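Local structure of dTor_3x33L (Synthetic construct, 4YY2) at residues E14-A19 with E47-A52. The protein has no known biological function but was computationally designed to close three tandem alpha/alpha repeats into a left-handed toroid. Sequence-based numbering, arbitrary orientation.
Sequences ELIAEA and ELIAEA
Ile16 sends both of its branches across to helix 41-53, overlapping Leu48 with one and Ile49 with the other. Its CG2 methyl lies 4.0 Å from CB of Leu48 and so meets the root of that side chain, beside the backbone, rather than its methyl tips. The other arm comes up to Ile49, where CD1 of Ile16 rests 3.9 Å from Ile49 CG1. With chi1 at -66°, CG1 anti to the carbonyl carbon and CG2 anti to the backbone N, the branches of CB are turned so that CG2 reaches Leu48 and the CG1–CD1 arm reaches Ile49. Ile16 runs roughly perpendicular to both of the side chains it touches. One turn later the helices come nearer still, with CA of Ala19 5.9 Å from CA of Ala52 and their CB methyls 4.2 Å apart; these small side chains allow the backbones this proximity.

The two segment axes approach to 9.4 Å and run nearly parallel, 20° apart; both segments read ELIAEA. Ile16 is level with Ile49 and Ala19 with Ala52, in a buried contact whose centre is about 6 Å from that of the chain, consistent with the interior of the designed toroid. Ile82 of helix 74-86 touches both Ile16 and Ile49, so a third helix closes on the pair, while Phe31 of helix 24-36 packs on Leu48. Replacing Ile16 by alanine would remove CG2 and the CG1–CD1 arm, and would probably open a gap beside Leu48 CB and cost Ile49 CG1 the contact it makes across to this helix. The side-chain pairs that meet are all hydrocarbon against hydrocarbon, so this pairing probably rests on close fit and the burial of apolar surface rather than on directional polar bonds.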
loop_
_atom_site.group_PDB
_atom_site.type_symbol
_atom_site.label_atom_id
_atom_site.label_comp_id
_atom_site.label_asym_id
_atom_site.label_seq_id
_atom_site.Cartn_x
_atom_site.Cartn_y
_atom_site.Cartn_z
ATOM N N GLU A 14 -1.119 -6.570 -4.051
ATOM C CA GLU A 14 -0.198 -7.699 -4.112
ATOM C C GLU A 14 1.071 -7.433 -3.357
ATOM O O GLU A 14 1.586 -8.295 -2.613
ATOM C CB GLU A 14 0.105 -8.118 -5.554
ATOM C CG GLU A 14 -1.112 -8.778 -6.233
ATOM C CD GLU A 14 -0.814 -9.301 -7.643
ATOM O OE1 GLU A 14 0.312 -9.113 -8.137
ATOM O OE2 GLU A 14 -1.716 -9.890 -8.250
ATOM N N LEU A 15 1.570 -6.210 -3.491
ATOM C CA LEU A 15 2.758 -5.800 -2.775
ATOM C C LEU A 15 2.502 -5.806 -1.270
ATOM O O LEU A 15 3.395 -6.143 -0.488
ATOM C CB LEU A 15 3.272 -4.407 -3.257
ATOM C CG LEU A 15 3.795 -4.393 -4.685
ATOM C CD1 LEU A 15 4.084 -3.019 -5.186
ATOM C CD2 LEU A 15 5.000 -5.310 -4.883
ATOM N N ILE A 16 1.323 -5.325 -0.865
ATOM C CA ILE A 16 0.918 -5.316 0.567
ATOM C C ILE A 16 0.794 -6.738 1.122
ATOM O O ILE A 16 1.323 -7.021 2.227
ATOM C CB ILE A 16 -0.361 -4.505 0.783
ATOM C CG1 ILE A 16 -0.091 -3.012 0.466
ATOM C CG2 ILE A 16 -0.893 -4.724 2.183
ATOM C CD1 ILE A 16 -1.349 -2.181 0.306
ATOM N N ALA A 17 0.202 -7.652 0.338
ATOM C CA ALA A 17 0.232 -9.048 0.732
ATOM C C ALA A 17 1.618 -9.610 0.994
ATOM O O ALA A 17 1.876 -10.314 2.029
ATOM C CB ALA A 17 -0.485 -9.900 -0.297
ATOM N N GLU A 18 2.544 -9.362 0.061
ATOM C CA GLU A 18 3.933 -9.807 0.286
ATOM C C GLU A 18 4.529 -9.227 1.558
ATOM O O GLU A 18 5.222 -9.954 2.357
ATOM C CB GLU A 18 4.801 -9.491 -0.897
ATOM C CG GLU A 18 6.092 -10.285 -0.919
ATOM C CD GLU A 18 6.745 -10.390 -2.294
ATOM O OE1 GLU A 18 6.448 -9.547 -3.174
ATOM O OE2 GLU A 18 7.566 -11.347 -2.490
ATOM N N ALA A 19 4.258 -7.949 1.812
ATOM C CA ALA A 19 4.860 -7.263 2.990
ATOM C C ALA A 19 4.228 -7.801 4.289
ATOM O O ALA A 19 4.869 -7.753 5.335
ATOM C CB ALA A 19 4.673 -5.735 2.931
ATOM N N GLU A 47 -4.337 1.902 5.890
ATOM C CA GLU A 47 -4.548 1.017 7.033
ATOM C C GLU A 47 -3.863 -0.349 6.845
ATOM O O GLU A 47 -3.365 -0.961 7.824
ATOM C CB GLU A 47 -6.028 0.875 7.286
ATOM C CG GLU A 47 -6.627 2.193 7.772
ATOM C CD GLU A 47 -8.110 2.123 8.099
ATOM O OE1 GLU A 47 -8.736 1.083 7.962
ATOM O OE2 GLU A 47 -8.692 3.160 8.450
ATOM N N LEU A 48 -3.937 -0.865 5.641
ATOM C CA LEU A 48 -3.356 -2.205 5.338
ATOM C C LEU A 48 -1.863 -2.167 5.456
ATOM O O LEU A 48 -1.233 -3.131 5.943
ATOM C CB LEU A 48 -3.815 -2.729 3.987
ATOM C CG LEU A 48 -5.285 -3.123 3.873
ATOM C CD1 LEU A 48 -5.668 -3.293 2.411
ATOM C CD2 LEU A 48 -5.565 -4.383 4.682
ATOM N N ILE A 49 -1.282 -1.045 5.043
ATOM C CA ILE A 49 0.153 -0.832 5.144
ATOM C C ILE A 49 0.620 -0.747 6.587
ATOM O O ILE A 49 1.630 -1.392 6.974
ATOM C CB ILE A 49 0.602 0.397 4.343
ATOM C CG1 ILE A 49 0.441 0.129 2.834
ATOM C CG2 ILE A 49 2.016 0.788 4.688
ATOM C CD1 ILE A 49 0.449 1.390 2.008
ATOM N N ALA A 50 -0.180 -0.058 7.401
ATOM C CA ALA A 50 0.067 0.028 8.830
ATOM C C ALA A 50 0.071 -1.326 9.489
ATOM O O ALA A 50 0.948 -1.651 10.283
ATOM C CB ALA A 50 -0.950 0.968 9.497
ATOM N N GLU A 51 -0.903 -2.149 9.120
ATOM C CA GLU A 51 -1.011 -3.517 9.625
ATOM C C GLU A 51 0.226 -4.342 9.254
ATOM O O GLU A 51 0.754 -5.114 10.060
ATOM C CB GLU A 51 -2.258 -4.138 8.996
ATOM C CG GLU A 51 -2.763 -5.463 9.507
ATOM C CD GLU A 51 -4.286 -5.411 9.379
ATOM O OE1 GLU A 51 -4.835 -5.853 8.363
ATOM O OE2 GLU A 51 -4.929 -4.799 10.262
ATOM N N ALA A 52 0.653 -4.178 8.019
ATOM C CA ALA A 52 1.809 -4.877 7.492
ATOM C C ALA A 52 3.131 -4.508 8.207
ATOM O O ALA A 52 4.008 -5.388 8.357
ATOM C CB ALA A 52 1.962 -4.638 5.993
#